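Local coordinates for protein-tyrosine-phosphatase (Shewanella sp., PDB 2Z72) that hydrolyses phosphotyrosine in proteins as a cold-active phosphatase, probably using two zinc ions held in a calcineurin-like phosphoesterase fold, at residues V74-V79 with T88-Q93; Q93-S98 with G313-L318; G107-T112 with W127-L132. All coordinates share one frame; numbering follows the deposited sequence.

The chain runs through the calcineurin-like core, and all three contacts seat connections on one sheet. Contact 1 closes first, where helix 83-92 folds back on strand 72-76, from which it has just come. At Gln93 contact 2 opens, and it closes more than 200 residues later, when strand 315-319 comes in antiparallel beside strand 72-76. Contact 3 lies within that long excursion and sets helix 122-138 against strand 108-111, the parallel neighbour of strand 72-76 and the next strand along the chain. Ile95 of contact 2 packs on Met109 of contact 3, Leu90 of contact 1 on Phe128, and Ser77 is probably hydrogen-bonded to Thr112.

Contact 1: V74-V79 with T88-Q93; sequences VALSDV and TLLKKQ. With ZN (zinc ion), chain B.
Leu76, the residue most covered here, meets Leu89 and Leu90 through one methyl group. Its CD1 lies 4.2 Å from Leu89 CD2 and equally far from CD2 of Leu90, so the two helix leucines share a single methyl of the strand. Leu76 and Leu89 run past each other in opposite directions, whereas Leu90 crosses Leu76 at about a right angle. The first torsion of Leu76 (chi1 68°) sets CG between its own backbone N and carbonyl carbon, and CD1 is the branch that meets the helix. Strand 72-76, helix 83-92 and strand 108-111 form a beta-alpha-beta unit, and this apolar touch lays the last turn of the helix on the first strand; Met111 of the other strand also packs on Leu76. Just past the strand the chain turns polar. Asp78 OD1 binds a zinc ion at 2.0 Å, alongside two waters, with His80 and Asp114 completing the site. The other carboxylate oxygen, Asp78 OD2, is 2.6 Å from Ser77 OG, which donates to it from above the carboxylate plane, 42° out. The backbone N of His286 bonds to Asp78 OD2 as well.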
loop_
_atom_site.group_PDB
_atom_site.type_symbol
_atom_site.label_atom_id
_atom_site.label_comp_id
_atom_site.label_asym_id
_atom_site.label_seq_id
_atom_site.Cartn_x
_atom_site.Cartn_y
_atom_site.Cartn_z
ATOM N N VAL A 74 -12.441 4.802 0.490
ATOM C CA VAL A 74 -11.491 5.591 1.258
ATOM C C VAL A 74 -10.098 5.334 0.724
ATOM O O VAL A 74 -9.720 4.211 0.361
ATOM C CB VAL A 74 -11.713 5.167 2.724
ATOM C CG1 VAL A 74 -11.320 3.713 3.001
ATOM C CG2 VAL A 74 -10.906 6.061 3.628
ATOM N N ALA A 75 -9.279 6.390 0.656
ATOM C CA ALA A 75 -7.926 6.268 0.146
ATOM C C ALA A 75 -6.940 6.941 1.081
ATOM O O ALA A 75 -7.238 7.984 1.688
ATOM C CB ALA A 75 -7.828 6.889 -1.244
ATOM N N LEU A 76 -5.768 6.363 1.160
ATOM C CA LEU A 76 -4.670 6.841 2.002
ATOM C C LEU A 76 -3.401 6.187 1.518
ATOM O O LEU A 76 -3.416 5.286 0.691
ATOM C CB LEU A 76 -4.911 6.636 3.504
ATOM C CG LEU A 76 -4.912 5.154 3.973
ATOM C CD1 LEU A 76 -4.934 5.114 5.497
ATOM C CD2 LEU A 76 -6.097 4.355 3.478
ATOM N N SER A 77 -2.238 6.620 2.019
ATOM C CA SER A 77 -0.982 6.182 1.411
ATOM C C SER A 77 0.204 6.504 2.287
ATOM O O SER A 77 0.140 7.287 3.216
ATOM C CB SER A 77 -0.801 6.985 0.124
ATOM O OG SER A 77 0.130 6.373 -0.749
ATOM N N ASP A 78 1.328 5.878 1.967
ATOM C CA ASP A 78 2.649 6.240 2.487
ATOM C C ASP A 78 2.695 6.184 4.010
ATOM O O ASP A 78 3.207 7.056 4.702
ATOM C CB ASP A 78 3.073 7.620 1.964
ATOM C CG ASP A 78 3.312 7.595 0.459
ATOM O OD1 ASP A 78 4.444 7.364 -0.005
ATOM O OD2 ASP A 78 2.302 7.755 -0.284
ATOM N N VAL A 79 2.183 5.065 4.552
ATOM C CA VAL A 79 2.268 4.866 5.997
ATOM C C VAL A 79 3.724 4.743 6.474
ATOM O O VAL A 79 4.017 5.159 7.584
ATOM C CB VAL A 79 1.398 3.647 6.363
ATOM C CG1 VAL A 79 1.607 3.199 7.789
ATOM C CG2 VAL A 79 -0.074 3.918 6.089
ATOM N N THR A 88 -4.756 4.982 14.641
ATOM C CA THR A 88 -5.505 6.097 15.191
ATOM C C THR A 88 -6.391 6.774 14.123
ATOM O O THR A 88 -7.549 7.073 14.355
ATOM C CB THR A 88 -4.540 7.124 15.796
ATOM O OG1 THR A 88 -3.959 6.494 16.946
ATOM C CG2 THR A 88 -5.237 8.407 16.227
ATOM N N LEU A 89 -5.808 6.971 12.916
ATOM C CA LEU A 89 -6.567 7.605 11.862
ATOM C C LEU A 89 -7.800 6.773 11.521
ATOM O O LEU A 89 -8.916 7.304 11.364
ATOM C CB LEU A 89 -5.654 7.772 10.629
ATOM C CG LEU A 89 -6.424 8.215 9.351
ATOM C CD1 LEU A 89 -7.112 9.553 9.528
ATOM C CD2 LEU A 89 -5.410 8.251 8.188
ATOM N N LEU A 90 -7.633 5.466 11.370
ATOM C CA LEU A 90 -8.761 4.622 10.966
ATOM C C LEU A 90 -9.793 4.528 12.053
ATOM O O LEU A 90 -10.988 4.421 11.808
ATOM C CB LEU A 90 -8.259 3.242 10.532
ATOM C CG LEU A 90 -7.352 3.233 9.301
ATOM C CD1 LEU A 90 -6.903 1.810 9.019
ATOM C CD2 LEU A 90 -8.005 3.880 8.074
ATOM N N LYS A 91 -9.364 4.547 13.338
ATOM C CA LYS A 91 -10.299 4.563 14.432
ATOM C C LYS A 91 -11.091 5.863 14.438
ATOM O O LYS A 91 -12.329 5.872 14.608
ATOM C CB LYS A 91 -9.592 4.399 15.793
ATOM C CG LYS A 91 -9.077 3.001 16.123
ATOM C CD LYS A 91 -8.067 3.037 17.298
ATOM C CE LYS A 91 -8.764 3.546 18.574
ATOM N NZ LYS A 91 -7.811 3.580 19.753
ATOM N N LYS A 92 -10.350 6.999 14.314
ATOM C CA LYS A 92 -11.042 8.291 14.406
ATOM C C LYS A 92 -12.013 8.486 13.262
ATOM O O LYS A 92 -13.043 9.147 13.469
ATOM C CB LYS A 92 -9.993 9.384 14.386
ATOM C CG LYS A 92 -9.192 9.503 15.686
ATOM C CD LYS A 92 -9.966 10.195 16.753
ATOM C CE LYS A 92 -9.205 10.213 18.080
ATOM N NZ LYS A 92 -10.019 10.853 19.122
ATOM N N GLN A 93 -11.709 7.936 12.104
ATOM C CA GLN A 93 -12.553 8.075 10.903
ATOM C C GLN A 93 -13.559 6.931 10.818
ATOM O O GLN A 93 -14.329 6.837 9.840
ATOM C CB GLN A 93 -11.706 8.215 9.655
ATOM C CG GLN A 93 -11.059 9.572 9.516
ATOM C CD GLN A 93 -12.066 10.659 9.290
ATOM O OE1 GLN A 93 -13.083 10.412 8.665
ATOM N NE2 GLN A 93 -11.750 11.845 9.730
HETATM ZN ZN ZN B . 6.392 7.288 0.379
HETATM O O HOH W 1 6.295 9.218 1.246
HETATM O O HOH W 2 7.256 7.878 -1.297
#

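Contact 2: Q93-S98 with G313-L318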
loop_
_atom_site.group_PDB
_atom_site.type_symbol
_atom_site.label_atom_id
_atom_site.label_comp_id
_atom_site.label_asym_id
_atom_site.label_seq_id
_atom_site.Cartn_x
_atom_site.Cartn_y
_atom_site.Cartn_z
ATOM N N GLN A 93 -11.709 7.936 12.104
ATOM C CA GLN A 93 -12.553 8.075 10.903
ATOM C C GLN A 93 -13.559 6.931 10.818
ATOM O O GLN A 93 -14.329 6.837 9.840
ATOM C CB GLN A 93 -11.706 8.215 9.655
ATOM C CG GLN A 93 -11.059 9.572 9.516
ATOM C CD GLN A 93 -12.066 10.659 9.290
ATOM O OE1 GLN A 93 -13.083 10.412 8.665
ATOM N NE2 GLN A 93 -11.750 11.845 9.730
ATOM N N LYS A 94 -13.612 6.003 11.798
ATOM C CA LYS A 94 -14.641 4.955 11.896
ATOM C C LYS A 94 -14.570 3.976 10.735
ATOM O O LYS A 94 -15.559 3.358 10.332
ATOM C CB LYS A 94 -16.048 5.554 12.020
ATOM C CG LYS A 94 -16.161 6.506 13.222
ATOM C CD LYS A 94 -17.511 7.194 13.225
ATOM C CE LYS A 94 -17.870 7.844 14.553
ATOM N NZ LYS A 94 -16.773 8.487 15.314
ATOM N N ILE A 95 -13.340 3.781 10.229
ATOM C CA ILE A 95 -13.080 2.793 9.206
ATOM C C ILE A 95 -12.961 1.416 9.850
ATOM O O ILE A 95 -13.304 0.402 9.240
ATOM C CB ILE A 95 -11.869 3.167 8.363
ATOM C CG1 ILE A 95 -11.894 4.607 7.854
ATOM C CG2 ILE A 95 -11.711 2.180 7.191
ATOM C CD1 ILE A 95 -13.121 4.952 7.033
ATOM N N ILE A 96 -12.497 1.399 11.105
ATOM C CA ILE A 96 -12.419 0.204 11.910
ATOM C C ILE A 96 -13.224 0.428 13.203
ATOM O O ILE A 96 -13.530 1.594 13.537
ATOM C CB ILE A 96 -10.956 -0.195 12.178
ATOM C CG1 ILE A 96 -10.158 0.832 12.978
ATOM C CG2 ILE A 96 -10.302 -0.569 10.870
ATOM C CD1 ILE A 96 -8.726 0.467 13.168
ATOM N N ASP A 97 -13.551 -0.678 13.864
ATOM C CA ASP A 97 -14.371 -0.660 15.078
ATOM C C ASP A 97 -13.519 -0.574 16.306
ATOM O O ASP A 97 -12.299 -0.421 16.244
ATOM C CB ASP A 97 -15.428 -1.797 15.030
ATOM C CG ASP A 97 -14.806 -3.198 15.133
ATOM O OD1 ASP A 97 -15.525 -4.157 14.712
ATOM O OD2 ASP A 97 -13.632 -3.253 15.584
ATOM N N SER A 98 -14.238 -0.715 17.458
ATOM C CA SER A 98 -13.643 -0.664 18.734
ATOM C C SER A 98 -12.741 -1.872 19.033
ATOM O O SER A 98 -11.957 -1.753 19.978
ATOM C CB SER A 98 -14.633 -0.561 19.897
ATOM O OG SER A 98 -15.577 -1.603 20.042
ATOM N N GLY A 313 -2.093 11.785 10.275
ATOM C CA GLY A 313 -2.394 11.550 8.889
ATOM C C GLY A 313 -3.854 11.818 8.654
ATOM O O GLY A 313 -4.621 12.080 9.559
ATOM N N GLU A 314 -4.331 11.735 7.441
ATOM C CA GLU A 314 -5.571 12.010 6.869
ATOM C C GLU A 314 -5.879 11.011 5.767
ATOM O O GLU A 314 -5.007 10.322 5.214
ATOM C CB GLU A 314 -5.639 13.444 6.269
ATOM C CG GLU A 314 -5.285 14.481 7.342
ATOM C CD GLU A 314 -5.618 15.910 6.903
ATOM O OE1 GLU A 314 -5.493 16.814 7.776
ATOM O OE2 GLU A 314 -5.905 16.135 5.701
ATOM N N LEU A 315 -7.163 10.971 5.436
ATOM C CA LEU A 315 -7.643 10.130 4.325
ATOM C C LEU A 315 -8.572 10.926 3.456
ATOM O O LEU A 315 -9.046 12.028 3.783
ATOM C CB LEU A 315 -8.230 8.840 4.874
ATOM C CG LEU A 315 -9.343 8.930 5.926
ATOM C CD1 LEU A 315 -10.695 9.307 5.343
ATOM C CD2 LEU A 315 -9.449 7.570 6.631
ATOM N N LEU A 316 -8.901 10.326 2.311
ATOM C CA LEU A 316 -9.869 10.811 1.360
ATOM C C LEU A 316 -11.048 9.855 1.335
ATOM O O LEU A 316 -10.852 8.641 1.231
ATOM C CB LEU A 316 -9.226 10.883 -0.035
ATOM C CG LEU A 316 -10.165 11.182 -1.204
ATOM C CD1 LEU A 316 -10.707 12.618 -1.093
ATOM C CD2 LEU A 316 -9.447 10.978 -2.513
ATOM N N LEU A 317 -12.238 10.401 1.408
ATOM C CA LEU A 317 -13.471 9.658 1.292
ATOM C C LEU A 317 -14.169 10.089 0.015
ATOM O O LEU A 317 -14.343 11.287 -0.210
ATOM C CB LEU A 317 -14.353 9.891 2.489
ATOM C CG LEU A 317 -15.743 9.277 2.524
ATOM C CD1 LEU A 317 -15.729 7.785 2.462
ATOM C CD2 LEU A 317 -16.450 9.811 3.817
ATOM N N LEU A 318 -14.558 9.098 -0.788
ATOM C CA LEU A 318 -15.326 9.353 -2.039
ATOM C C LEU A 318 -16.644 8.656 -1.917
ATOM O O LEU A 318 -16.742 7.399 -1.903
ATOM C CB LEU A 318 -14.560 8.818 -3.261
ATOM C CG LEU A 318 -13.106 9.297 -3.388
ATOM C CD1 LEU A 318 -12.092 8.377 -2.743
ATOM C CD2 LEU A 318 -12.701 9.461 -4.841
#
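Leu315 sets its CD2 methyl against both the aliphatic base of Gln93 and the side chain of Ile95. Leu315 CD2 sits 3.8 Å from Gln93 CB and is nearly as close to Gln93 CG. Leu315 CG itself comes within 4.0 Å of Gln93 CG. The two side chains cross at a slant, so the leucine branch bears on the first two side-chain carbons of the glutamine. With CG beside the backbone N and a second bend at chi2 (-67°), the Gln93 chain leaves an extended course and turns its amide away from Leu315. There NE2 is hydrogen-bonded to the carbonyl oxygens of Leu327 and Thr331, which gives the buried amide nitrogen two acceptors, while the carbons next to the backbone pack on leucine. Ile95 meets the same methyl differently: it slides past Leu315 in the opposite direction and offers CG1, with Ile95 CG1 4.0 Å from Leu315 CD2. Its CG1 stands anti to the carbonyl carbon (chi1 -49°), which brings that branch to the leucine, while CG2 goes to Met109. The backbone turn between Gln93 and Ile95 brings both to one leucine. Lys94 takes positive phi (65°) just after helix 83-92, with two bonds back into its last turn, a Schellman motif, and its side chain is exposed while its neighbours face inward. Leu90 and Phe104 pack against Ile95, and Arg332 of strand 332-334 against Gln93. Strand 315-319 is hydrogen-bonded antiparallel to strand 72-76, so a late strand of the mixed sheet is covered here by the Schellman-capped C-terminal end of the helix in its first beta-alpha-beta crossover.

Contact 3: G107-T112 with W127-L132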
loop_
_atom_site.group_PDB
_atom_site.type_symbol
_atom_site.label_atom_id
_atom_site.label_comp_id
_atom_site.label_asym_id
_atom_site.label_seq_id
_atom_site.Cartn_x
_atom_site.Cartn_y
_atom_site.Cartn_z
ATOM N N GLY A 107 -17.682 -0.951 1.604
ATOM C CA GLY A 107 -16.769 0.030 1.055
ATOM C C GLY A 107 -15.476 -0.596 0.570
ATOM O O GLY A 107 -15.116 -1.728 0.944
ATOM N N HIS A 108 -14.736 0.171 -0.255
ATOM C CA HIS A 108 -13.404 -0.163 -0.694
ATOM C C HIS A 108 -12.404 0.792 -0.098
ATOM O O HIS A 108 -12.625 1.987 -0.061
ATOM C CB HIS A 108 -13.280 -0.154 -2.215
ATOM C CG HIS A 108 -14.046 -1.264 -2.867
ATOM N ND1 HIS A 108 -13.607 -1.731 -4.099
ATOM C CD2 HIS A 108 -15.127 -1.958 -2.528
ATOM C CE1 HIS A 108 -14.449 -2.705 -4.470
ATOM N NE2 HIS A 108 -15.364 -2.870 -3.556
ATOM N N MET A 109 -11.266 0.252 0.369
ATOM C CA MET A 109 -10.133 1.039 0.755
ATOM C C MET A 109 -9.055 0.923 -0.312
ATOM O O MET A 109 -8.769 -0.199 -0.738
ATOM C CB MET A 109 -9.543 0.507 2.096
ATOM C CG MET A 109 -8.235 1.152 2.452
ATOM S SD MET A 109 -7.531 0.557 4.013
ATOM C CE MET A 109 -8.585 1.305 5.174
ATOM N N VAL A 110 -8.444 2.022 -0.714
ATOM C CA VAL A 110 -7.296 1.991 -1.597
ATOM C C VAL A 110 -6.120 2.560 -0.792
ATOM O O VAL A 110 -6.126 3.736 -0.443
ATOM C CB VAL A 110 -7.465 2.788 -2.885
ATOM C CG1 VAL A 110 -6.300 2.525 -3.801
ATOM C CG2 VAL A 110 -8.788 2.420 -3.585
ATOM N N MET A 111 -5.159 1.712 -0.499
ATOM C CA MET A 111 -3.905 2.184 0.110
ATOM C C MET A 111 -2.867 2.200 -0.990
ATOM O O MET A 111 -2.424 1.155 -1.455
ATOM C CB MET A 111 -3.494 1.253 1.274
ATOM C CG MET A 111 -2.135 1.688 1.851
ATOM S SD MET A 111 -1.728 0.899 3.422
ATOM C CE MET A 111 -2.860 1.717 4.529
ATOM N N THR A 112 -2.530 3.391 -1.458
ATOM C CA THR A 112 -1.737 3.547 -2.685
ATOM C C THR A 112 -0.237 3.423 -2.458
ATOM O O THR A 112 0.532 4.243 -2.988
ATOM C CB THR A 112 -2.071 4.867 -3.397
ATOM O OG1 THR A 112 -1.870 5.959 -2.540
ATOM C CG2 THR A 112 -3.564 4.917 -3.802
ATOM N N TRP A 127 0.890 -6.845 8.788
ATOM C CA TRP A 127 -0.053 -7.855 9.269
ATOM C C TRP A 127 -1.427 -7.253 9.528
ATOM O O TRP A 127 -2.427 -7.968 9.394
ATOM C CB TRP A 127 0.497 -8.604 10.495
ATOM C CG TRP A 127 1.609 -9.530 10.151
ATOM C CD1 TRP A 127 2.917 -9.451 10.472
ATOM C CD2 TRP A 127 1.454 -10.727 9.355
ATOM N NE1 TRP A 127 3.591 -10.509 9.945
ATOM C CE2 TRP A 127 2.731 -11.316 9.260
ATOM C CE3 TRP A 127 0.374 -11.380 8.730
ATOM C CZ2 TRP A 127 2.954 -12.493 8.562
ATOM C CZ3 TRP A 127 0.601 -12.546 8.037
ATOM C CH2 TRP A 127 1.873 -13.099 7.955
ATOM N N PHE A 128 -1.500 -6.003 9.944
ATOM C CA PHE A 128 -2.756 -5.337 10.092
ATOM C C PHE A 128 -3.450 -5.254 8.737
ATOM O O PHE A 128 -4.653 -5.549 8.647
ATOM C CB PHE A 128 -2.560 -3.938 10.690
ATOM C CG PHE A 128 -3.815 -3.095 10.661
ATOM C CD1 PHE A 128 -4.872 -3.326 11.513
ATOM C CD2 PHE A 128 -3.914 -2.070 9.752
ATOM C CE1 PHE A 128 -6.019 -2.560 11.460
ATOM C CE2 PHE A 128 -5.070 -1.298 9.697
ATOM C CZ PHE A 128 -6.121 -1.521 10.567
ATOM N N MET A 129 -2.736 -4.854 7.710
ATOM C CA MET A 129 -3.355 -4.717 6.374
ATOM C C MET A 129 -3.746 -6.066 5.806
ATOM O O MET A 129 -4.754 -6.128 5.081
ATOM C CB MET A 129 -2.439 -3.930 5.457
ATOM C CG MET A 129 -2.278 -2.457 5.788
ATOM S SD MET A 129 -3.825 -1.550 5.929
ATOM C CE MET A 129 -4.441 -1.741 4.265
ATOM N N TYR A 130 -2.996 -7.123 6.106
ATOM C CA TYR A 130 -3.350 -8.477 5.680
ATOM C C TYR A 130 -4.687 -8.868 6.312
ATOM O O TYR A 130 -5.616 -9.341 5.668
ATOM C CB TYR A 130 -2.204 -9.362 6.063
ATOM C CG TYR A 130 -2.276 -10.837 5.730
ATOM C CD1 TYR A 130 -3.069 -11.694 6.475
ATOM C CD2 TYR A 130 -1.552 -11.401 4.705
ATOM C CE1 TYR A 130 -3.156 -13.046 6.202
ATOM C CE2 TYR A 130 -1.581 -12.756 4.426
ATOM C CZ TYR A 130 -2.386 -13.567 5.194
ATOM O OH TYR A 130 -2.467 -14.944 4.990
ATOM N N GLN A 131 -4.794 -8.692 7.637
ATOM C CA GLN A 131 -6.043 -8.997 8.322
ATOM C C GLN A 131 -7.177 -8.132 7.763
ATOM O O GLN A 131 -8.287 -8.639 7.531
ATOM C CB GLN A 131 -5.868 -8.786 9.833
ATOM C CG GLN A 131 -7.119 -8.986 10.621
ATOM C CD GLN A 131 -6.752 -8.992 12.091
ATOM O OE1 GLN A 131 -6.891 -7.946 12.747
ATOM N NE2 GLN A 131 -6.289 -10.104 12.620
ATOM N N LEU A 132 -6.932 -6.847 7.534
ATOM C CA LEU A 132 -8.004 -5.965 7.046
ATOM C C LEU A 132 -8.458 -6.423 5.684
ATOM O O LEU A 132 -9.670 -6.340 5.357
ATOM C CB LEU A 132 -7.430 -4.546 7.047
ATOM C CG LEU A 132 -8.529 -3.510 7.076
ATOM C CD1 LEU A 132 -9.124 -3.404 8.498
ATOM C CD2 LEU A 132 -8.005 -2.162 6.647
#
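Met129 and Leu132, one helical turn apart, meet Met109 and Met111, which reach out from the same face of strand 108-111. Segment 127-132 runs roughly antiparallel to strand 108-111, at 152°, the axes of the two coming no closer than 11.9 Å, a gap that these long side chains bridge. Phe128, just ahead, turns instead to helix 83-92, where it packs on Leu86, Leu87 and Leu90. Met129 comes next, its chain bent at both chi2 (-54°) and chi3, which curls the thioether round to the two strand methionines. Met129 SD lies 3.7 Å from Met111 CE, where the side chains cross at a slant. Met129 CE touches that same methyl. Toward Met109 the meeting is nearly perpendicular, with Met129 CE 3.9 Å from Met109 SD. An alanine in place of Met129 would remove the sulfur and methyl that link the two strand methionines and is likely to leave Met111 CE without its partner on the helix and Met109 SD with Leu132 alone from it, opening a gap between strand and helix. A turn further on, Leu132 crosses Met109 at about a right angle, and Leu132 CD2 reaches both Met109 CE and Met109 SD, each at 3.8 Å. These are elements of the beta-alpha-beta unit made by strand 108-111, helix 122-138 and strand 142-145, whose Val143 also packs on Met129. The sulfurs serve here as apolar, polarisable surface, so these two segments are held together by dispersion and shape, without directional polar bonds between them.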